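Local coordinates for Lin1909 protein (Listeria innocua, PDB 3FIJ) that probably hydrolyses gamma-glutamyl-gamma-aminobutyrate as a manganese-bound member of the peptidase C26 family of class I glutamine amidotransferase-like proteins, at residues A[47-59]-A[89-101]. Numbering follows the deposited sequence.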
ATOM      1  N   LEU A  47     -17.990  -6.275 -26.971  1.00 15.69           N
ATOM      2  CA  LEU A  47     -18.790  -7.481 -26.834  1.00 15.62           C
ATOM      3  C   LEU A  47     -18.450  -8.126 -25.500  1.00 15.09           C
ATOM      4  O   LEU A  47     -17.361  -8.673 -25.328  1.00 14.03           O
ATOM      5  CB  LEU A  47     -18.481  -8.462 -27.964  1.00 16.63           C
ATOM      6  CG  LEU A  47     -18.851  -7.968 -29.365  1.00 18.79           C
ATOM      7  CD1 LEU A  47     -18.340  -8.943 -30.407  1.00 18.11           C
ATOM      8  CD2 LEU A  47     -20.359  -7.815 -29.466  1.00 17.04           C
ATOM      9  N   PRO A  48     -19.359  -8.043 -24.520  1.00 13.76           N
ATOM     10  CA  PRO A  48     -19.013  -8.676 -23.253  1.00 14.38           C
ATOM     11  C   PRO A  48     -18.967 -10.192 -23.427  1.00 13.87           C
ATOM     12  O   PRO A  48     -19.384 -10.737 -24.454  1.00 11.56           O
ATOM     13  CB  PRO A  48     -20.139  -8.219 -22.319  1.00 15.48           C
ATOM     14  CG  PRO A  48     -21.293  -8.037 -23.239  1.00 13.89           C
ATOM     15  CD  PRO A  48     -20.648  -7.340 -24.416  1.00 15.85           C
ATOM     16  N   ILE A  49     -18.434 -10.878 -22.433  1.00 13.13           N
ATOM     17  CA  ILE A  49     -18.384 -12.318 -22.524  1.00 16.05           C
ATOM     18  C   ILE A  49     -19.818 -12.834 -22.424  1.00 15.33           C
ATOM     19  O   ILE A  49     -20.586 -12.390 -21.575  1.00 15.64           O
ATOM     20  CB  ILE A  49     -17.514 -12.906 -21.403  1.00 16.81           C
ATOM     21  CG1 ILE A  49     -16.053 -12.563 -21.677  1.00 15.50           C
ATOM     22  CG2 ILE A  49     -17.690 -14.426 -21.326  1.00 18.98           C
ATOM     23  CD1 ILE A  49     -15.155 -12.781 -20.486  1.00 19.29           C
ATOM     24  N   ASP A  50     -20.185 -13.751 -23.308  1.00 16.14           N
ATOM     25  CA  ASP A  50     -21.533 -14.300 -23.284  1.00 19.53           C
ATOM     26  C   ASP A  50     -21.493 -15.767 -23.682  1.00 20.73           C
ATOM     27  O   ASP A  50     -20.434 -16.308 -23.997  1.00 19.14           O
ATOM     28  CB  ASP A  50     -22.441 -13.510 -24.236  1.00 20.25           C
ATOM     29  CG  ASP A  50     -23.918 -13.661 -23.902  1.00 20.72           C
ATOM     30  OD1 ASP A  50     -24.703 -12.776 -24.296  1.00 19.04           O
ATOM     31  OD2 ASP A  50     -24.301 -14.660 -23.254  1.00 23.60           O
ATOM     32  N   ASP A  51     -22.653 -16.410 -23.654  1.00 23.10           N
ATOM     33  CA  ASP A  51     -22.758 -17.820 -24.011  1.00 23.60           C
ATOM     34  C   ASP A  51     -22.433 -18.059 -25.491  1.00 21.84           C
ATOM     35  O   ASP A  51     -22.942 -17.357 -26.361  1.00 21.76           O
ATOM     36  CB  ASP A  51     -24.169 -18.313 -23.700  1.00 25.74           C
ATOM     37  CG  ASP A  51     -24.280 -19.811 -23.774  1.00 29.42           C
ATOM     38  OD1 ASP A  51     -23.823 -20.487 -22.828  1.00 31.14           O
ATOM     39  OD2 ASP A  51     -24.813 -20.311 -24.786  1.00 32.27           O
ATOM     40  N   PRO A  52     -21.579 -19.058 -25.791  1.00 21.33           N
ATOM     41  CA  PRO A  52     -21.173 -19.406 -27.161  1.00 21.36           C
ATOM     42  C   PRO A  52     -22.309 -19.351 -28.178  1.00 21.69           C
ATOM     43  O   PRO A  52     -22.141 -18.854 -29.292  1.00 21.14           O
ATOM     44  CB  PRO A  52     -20.610 -20.819 -27.005  1.00 23.36           C
ATOM     45  CG  PRO A  52     -19.962 -20.756 -25.665  1.00 22.73           C
ATOM     46  CD  PRO A  52     -20.996 -20.006 -24.821  1.00 21.83           C
ATOM     47  N   SER A  53     -23.468 -19.869 -27.784  1.00 22.02           N
ATOM     48  CA  SER A  53     -24.647 -19.883 -28.644  1.00 22.05           C
ATOM     49  C   SER A  53     -25.072 -18.497 -29.139  1.00 23.29           C
ATOM     50  O   SER A  53     -25.828 -18.397 -30.108  1.00 24.25           O
ATOM     51  CB  SER A  53     -25.819 -20.520 -27.906  1.00 23.07           C
ATOM     52  OG  SER A  53     -26.189 -19.743 -26.780  1.00 24.58           O
ATOM     53  N   THR A  54     -24.607 -17.432 -28.485  1.00 21.47           N
ATOM     54  CA  THR A  54     -24.972 -16.082 -28.912  1.00 21.08           C
ATOM     55  C   THR A  54     -23.926 -15.487 -29.839  1.00 21.42           C
ATOM     56  O   THR A  54     -24.039 -14.333 -30.256  1.00 21.90           O
ATOM     57  CB  THR A  54     -25.142 -15.116 -27.720  1.00 21.75           C
ATOM     58  OG1 THR A  54     -23.882 -14.935 -27.064  1.00 22.88           O
ATOM     59  CG2 THR A  54     -26.149 -15.668 -26.722  1.00 20.94           C
ATOM     60  N   ALA A  55     -22.913 -16.277 -30.172  1.00 20.99           N
ATOM     61  CA  ALA A  55     -21.847 -15.797 -31.045  1.00 20.74           C
ATOM     62  C   ALA A  55     -22.308 -15.367 -32.436  1.00 21.07           C
ATOM     63  O   ALA A  55     -21.886 -14.317 -32.932  1.00 21.59           O
ATOM     64  CB  ALA A  55     -20.757 -16.853 -31.167  1.00 19.81           C
ATOM     65  N   VAL A  56     -23.165 -16.151 -33.086  1.00 20.49           N
ATOM     66  CA  VAL A  56     -23.576 -15.737 -34.416  1.00 19.58           C
ATOM     67  C   VAL A  56     -24.402 -14.449 -34.356  1.00 19.83           C
ATOM     68  O   VAL A  56     -24.331 -13.630 -35.265  1.00 20.16           O
ATOM     69  CB  VAL A  56     -24.320 -16.884 -35.210  1.00 20.61           C
ATOM     70  CG1 VAL A  56     -24.050 -18.239 -34.566  1.00 16.17           C
ATOM     71  CG2 VAL A  56     -25.797 -16.584 -35.356  1.00 18.31           C
ATOM     72  N   GLN A  57     -25.165 -14.246 -33.284  1.00 19.42           N
ATOM     73  CA  GLN A  57     -25.946 -13.017 -33.173  1.00 19.79           C
ATOM     74  C   GLN A  57     -24.992 -11.844 -32.945  1.00 20.80           C
ATOM     75  O   GLN A  57     -25.244 -10.719 -33.377  1.00 20.80           O
ATOM     76  CB  GLN A  57     -26.945 -13.085 -32.010  1.00 19.03           C
ATOM     77  CG  GLN A  57     -27.789 -11.818 -31.895  1.00 20.61           C
ATOM     78  CD  GLN A  57     -28.754 -11.822 -30.717  1.00 21.08           C
ATOM     79  OE1 GLN A  57     -29.574 -10.916 -30.578  1.00 22.80           O
ATOM     80  NE2 GLN A  57     -28.653 -12.830 -29.865  1.00 21.86           N
ATOM     81  N   ALA A  58     -23.892 -12.116 -32.256  1.00 20.18           N
ATOM     82  CA  ALA A  58     -22.910 -11.084 -31.982  1.00 19.72           C
ATOM     83  C   ALA A  58     -22.268 -10.602 -33.287  1.00 20.04           C
ATOM     84  O   ALA A  58     -22.214  -9.401 -33.543  1.00 18.75           O
ATOM     85  CB  ALA A  58     -21.848 -11.616 -31.027  1.00 16.42           C
ATOM     86  N   ILE A  59     -21.785 -11.539 -34.106  1.00 19.37           N
ATOM     87  CA  ILE A  59     -21.153 -11.190 -35.378  1.00 19.41           C
ATOM     88  C   ILE A  59     -22.148 -10.580 -36.361  1.00 20.10           C
ATOM     89  O   ILE A  59     -21.778  -9.782 -37.215  1.00 20.14           O
ATOM     90  CB  ILE A  59     -20.467 -12.434 -36.027  1.00 20.97           C
ATOM     91  CG1 ILE A  59     -19.145 -12.725 -35.317  1.00 23.19           C
ATOM     92  CG2 ILE A  59     -20.172 -12.193 -37.497  1.00 17.57           C
ATOM     93  CD1 ILE A  59     -19.313 -13.177 -33.902  1.00 27.64           C
ATOM     94  N   TYR A  89      -6.318 -18.062 -16.300  1.00 20.88           N
ATOM     95  CA  TYR A  89      -7.109 -18.211 -17.507  1.00 20.81           C
ATOM     96  C   TYR A  89      -8.579 -18.195 -17.097  1.00 19.65           C
ATOM     97  O   TYR A  89      -8.893 -18.366 -15.925  1.00 22.35           O
ATOM     98  CB  TYR A  89      -6.726 -19.500 -18.250  1.00 20.61           C
ATOM     99  CG  TYR A  89      -6.583 -20.742 -17.394  1.00 23.52           C
ATOM    100  CD1 TYR A  89      -7.673 -21.580 -17.152  1.00 24.17           C
ATOM    101  CD2 TYR A  89      -5.346 -21.098 -16.851  1.00 23.26           C
ATOM    102  CE1 TYR A  89      -7.536 -22.747 -16.394  1.00 23.11           C
ATOM    103  CE2 TYR A  89      -5.193 -22.259 -16.091  1.00 23.57           C
ATOM    104  CZ  TYR A  89      -6.292 -23.083 -15.864  1.00 25.18           C
ATOM    105  OH  TYR A  89      -6.146 -24.230 -15.100  1.00 22.52           O
ATOM    106  N   PHE A  90      -9.468 -17.958 -18.050  1.00 18.12           N
ATOM    107  CA  PHE A  90     -10.896 -17.889 -17.768  1.00 19.16           C
ATOM    108  C   PHE A  90     -11.667 -18.553 -18.916  1.00 18.88           C
ATOM    109  O   PHE A  90     -12.017 -17.907 -19.903  1.00 20.76           O
ATOM    110  CB  PHE A  90     -11.291 -16.414 -17.602  1.00 18.86           C
ATOM    111  CG  PHE A  90     -12.694 -16.209 -17.117  1.00 20.91           C
ATOM    112  CD1 PHE A  90     -13.676 -15.718 -17.975  1.00 21.55           C
ATOM    113  CD2 PHE A  90     -13.042 -16.520 -15.809  1.00 18.31           C
ATOM    114  CE1 PHE A  90     -14.987 -15.543 -17.530  1.00 21.77           C
ATOM    115  CE2 PHE A  90     -14.341 -16.351 -15.358  1.00 18.74           C
ATOM    116  CZ  PHE A  90     -15.319 -15.860 -16.219  1.00 20.12           C
ATOM    117  N   PRO A  91     -11.952 -19.860 -18.786  1.00 17.49           N
ATOM    118  CA  PRO A  91     -12.666 -20.673 -19.781  1.00 16.49           C
ATOM    119  C   PRO A  91     -13.819 -20.031 -20.553  1.00 15.76           C
ATOM    120  O   PRO A  91     -13.902 -20.162 -21.774  1.00 15.54           O
ATOM    121  CB  PRO A  91     -13.109 -21.885 -18.970  1.00 17.54           C
ATOM    122  CG  PRO A  91     -11.976 -22.046 -17.993  1.00 17.22           C
ATOM    123  CD  PRO A  91     -11.742 -20.625 -17.544  1.00 17.33           C
ATOM    124  N   PRO A  92     -14.733 -19.339 -19.855  1.00 16.29           N
ATOM    125  CA  PRO A  92     -15.863 -18.706 -20.547  1.00 15.75           C
ATOM    126  C   PRO A  92     -15.483 -17.698 -21.641  1.00 16.88           C
ATOM    127  O   PRO A  92     -16.162 -17.608 -22.668  1.00 16.40           O
ATOM    128  CB  PRO A  92     -16.652 -18.080 -19.404  1.00 16.29           C
ATOM    129  CG  PRO A  92     -16.415 -19.042 -18.270  1.00 13.94           C
ATOM    130  CD  PRO A  92     -14.919 -19.284 -18.391  1.00 15.89           C
ATOM    131  N   ARG A  93     -14.405 -16.946 -21.442  1.00 17.14           N
ATOM    132  CA  ARG A  93     -14.006 -15.990 -22.469  1.00 18.38           C
ATOM    133  C   ARG A  93     -13.511 -16.748 -23.692  1.00 17.77           C
ATOM    134  O   ARG A  93     -13.919 -16.469 -24.819  1.00 16.97           O
ATOM    135  CB  ARG A  93     -12.889 -15.057 -21.985  1.00 18.60           C
ATOM    136  CG  ARG A  93     -12.851 -13.740 -22.778  1.00 20.31           C
ATOM    137  CD  ARG A  93     -11.562 -13.478 -23.564  1.00 19.17           C
ATOM    138  NE  ARG A  93     -10.728 -12.483 -22.896  1.00 19.30           N
ATOM    139  CZ  ARG A  93     -10.142 -11.438 -23.488  1.00 18.70           C
ATOM    140  NH1 ARG A  93     -10.274 -11.212 -24.791  1.00 13.53           N
ATOM    141  NH2 ARG A  93      -9.429 -10.593 -22.752  1.00 17.08           N
ATOM    142  N   ASP A  94     -12.628 -17.709 -23.450  1.00 17.23           N
ATOM    143  CA  ASP A  94     -12.047 -18.520 -24.507  1.00 17.99           C
ATOM    144  C   ASP A  94     -13.109 -19.203 -25.345  1.00 19.68           C
ATOM    145  O   ASP A  94     -13.053 -19.172 -26.571  1.00 18.13           O
ATOM    146  CB  ASP A  94     -11.095 -19.548 -23.900  1.00 18.88           C
ATOM    147  CG  ASP A  94      -9.923 -18.894 -23.195  1.00 21.17           C
ATOM    148  OD1 ASP A  94      -9.319 -17.978 -23.798  1.00 19.37           O
ATOM    149  OD2 ASP A  94      -9.604 -19.287 -22.051  1.00 20.65           O
ATOM    150  N   SER A  95     -14.089 -19.806 -24.678  1.00 21.32           N
ATOM    151  CA  SER A  95     -15.176 -20.487 -25.379  1.00 21.67           C
ATOM    152  C   SER A  95     -15.961 -19.520 -26.250  1.00 20.23           C
ATOM    153  O   SER A  95     -16.237 -19.804 -27.418  1.00 19.99           O
ATOM    154  CB  SER A  95     -16.133 -21.140 -24.380  1.00 22.27           C
ATOM    155  OG  SER A  95     -15.475 -22.149 -23.635  1.00 29.24           O
ATOM    156  N   TYR A  96     -16.328 -18.381 -25.666  1.00 18.49           N
ATOM    157  CA  TYR A  96     -17.092 -17.373 -26.386  1.00 17.27           C
ATOM    158  C   TYR A  96     -16.318 -16.848 -27.590  1.00 16.09           C
ATOM    159  O   TYR A  96     -16.855 -16.775 -28.694  1.00 15.40           O
ATOM    160  CB  TYR A  96     -17.464 -16.209 -25.460  1.00 16.22           C
ATOM    161  CG  TYR A  96     -18.391 -15.217 -26.121  1.00 18.01           C
ATOM    162  CD1 TYR A  96     -19.611 -15.637 -26.668  1.00 17.27           C
ATOM    163  CD2 TYR A  96     -18.048 -13.863 -26.219  1.00 16.50           C
ATOM    164  CE1 TYR A  96     -20.472 -14.728 -27.298  1.00 19.25           C
ATOM    165  CE2 TYR A  96     -18.897 -12.941 -26.849  1.00 16.09           C
ATOM    166  CZ  TYR A  96     -20.107 -13.379 -27.384  1.00 18.93           C
ATOM    167  OH  TYR A  96     -20.957 -12.487 -27.998  1.00 17.93           O
ATOM    168  N   GLU A  97     -15.055 -16.486 -27.382  1.00 16.20           N
ATOM    169  CA  GLU A  97     -14.244 -15.983 -28.482  1.00 17.83           C
ATOM    170  C   GLU A  97     -14.074 -17.061 -29.553  1.00 17.82           C
ATOM    171  O   GLU A  97     -14.148 -16.767 -30.746  1.00 17.08           O
ATOM    172  CB  GLU A  97     -12.882 -15.494 -27.974  1.00 17.00           C
ATOM    173  CG  GLU A  97     -13.002 -14.314 -27.029  1.00 20.17           C
ATOM    174  CD  GLU A  97     -11.696 -13.584 -26.803  1.00 18.47           C
ATOM    175  OE1 GLU A  97     -10.646 -14.237 -26.709  1.00 21.69           O
ATOM    176  OE2 GLU A  97     -11.724 -12.350 -26.696  1.00 20.31           O
ATOM    177  N   ILE A  98     -13.860 -18.307 -29.133  1.00 18.58           N
ATOM    178  CA  ILE A  98     -13.724 -19.394 -30.100  1.00 20.74           C
ATOM    179  C   ILE A  98     -14.978 -19.333 -30.975  1.00 20.67           C
ATOM    180  O   ILE A  98     -14.894 -19.295 -32.204  1.00 20.24           O
ATOM    181  CB  ILE A  98     -13.678 -20.794 -29.424  1.00 20.07           C
ATOM    182  CG1 ILE A  98     -12.432 -20.937 -28.550  1.00 17.83           C
ATOM    183  CG2 ILE A  98     -13.709 -21.882 -30.494  1.00 19.40           C
ATOM    184  CD1 ILE A  98     -11.140 -20.902 -29.297  1.00 20.65           C
ATOM    185  N   ALA A  99     -16.139 -19.302 -30.321  1.00 20.32           N
ATOM    186  CA  ALA A  99     -17.422 -19.233 -31.019  1.00 20.04           C
ATOM    187  C   ALA A  99     -17.495 -18.001 -31.918  1.00 20.28           C
ATOM    188  O   ALA A  99     -18.102 -18.045 -32.988  1.00 20.86           O
ATOM    189  CB  ALA A  99     -18.571 -19.220 -30.005  1.00 18.62           C
ATOM    190  N   LEU A 100     -16.879 -16.904 -31.481  1.00 20.73           N
ATOM    191  CA  LEU A 100     -16.877 -15.675 -32.271  1.00 22.14           C
ATOM    192  C   LEU A 100     -16.082 -15.804 -33.567  1.00 21.32           C
ATOM    193  O   LEU A 100     -16.585 -15.437 -34.629  1.00 20.99           O
ATOM    194  CB  LEU A 100     -16.320 -14.481 -31.471  1.00 21.78           C
ATOM    195  CG  LEU A 100     -17.146 -13.801 -30.369  1.00 21.99           C
ATOM    196  CD1 LEU A 100     -16.326 -12.669 -29.751  1.00 21.10           C
ATOM    197  CD2 LEU A 100     -18.433 -13.251 -30.928  1.00 17.97           C
ATOM    198  N   VAL A 101     -14.851 -16.315 -33.502  1.00 22.41           N
ATOM    199  CA  VAL A 101     -14.057 -16.435 -34.729  1.00 23.66           C
ATOM    200  C   VAL A 101     -14.717 -17.385 -35.724  1.00 24.10           C
ATOM    201  O   VAL A 101     -14.719 -17.122 -36.928  1.00 25.20           O
ATOM    202  CB  VAL A 101     -12.580 -16.893 -34.470  1.00 24.84           C
ATOM    203  CG1 VAL A 101     -12.046 -16.262 -33.190  1.00 24.23           C
ATOM    204  CG2 VAL A 101     -12.474 -18.387 -34.446  1.00 25.13           C
TER
HETATM  205  O   HOH W   1     -20.771 -10.354 -26.500  1.00 19.46           O
HETATM  206  O   HOH W   2     -18.832 -18.187 -22.642  1.00 19.54           O
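Beside the parallel part of the central sheet, in a class I glutamine amidotransferase-like alpha/beta fold, the connection 48-54 from strand 43-47 into helix 55-60, with the start of that helix, packs on helix 91-106, chiefly through Y96. The Y96 ring lies sandwiched: D50 N sits over the centre of one face, 3.5 Å above the plane, and L100 CG of its own helix lies towards the rim of the other. D50 CB adds a CH-pi contact on the D50 side, 4.1 Å from the ring centroid and 24° off the normal. With CG anti to the backbone N (chi1 -173°), the ring extends beneath D50, and Y96 OH comes to 3.3 Å from A58 CB. The T54 side chain crosses that of Y96 at about a right angle; its OG1 donates to D51 O, which also accepts from T54 N. Further along, A55 CB meets A99 CB at 3.4 Å, tighter than usual for two methyl groups, while A58 CB rests on L100 CD2 at 3.8 Å; these small residues let the short helix axes approach to 8.8 Å at a crossing angle of -58°. At the other end I49 crosses R93 nearly perpendicularly, its CD1 3.4 Å from R93 CG, on the aliphatic part of an arginine whose NH2 hydrogen-bonds to G69 O. No direct hydrogen bond spans the segments. Instead one water links P48 O to Y96 OH, and a second donates to D50 O and to P92 O, its oxygen lying 2.7 Å from P92 O. Q38 NE2 of a neighbouring subunit hydrogen-bonds to I49 O. The join therefore rests on apolar packing and a sandwiched aromatic ring, with water supplying the polar links between connection and helix.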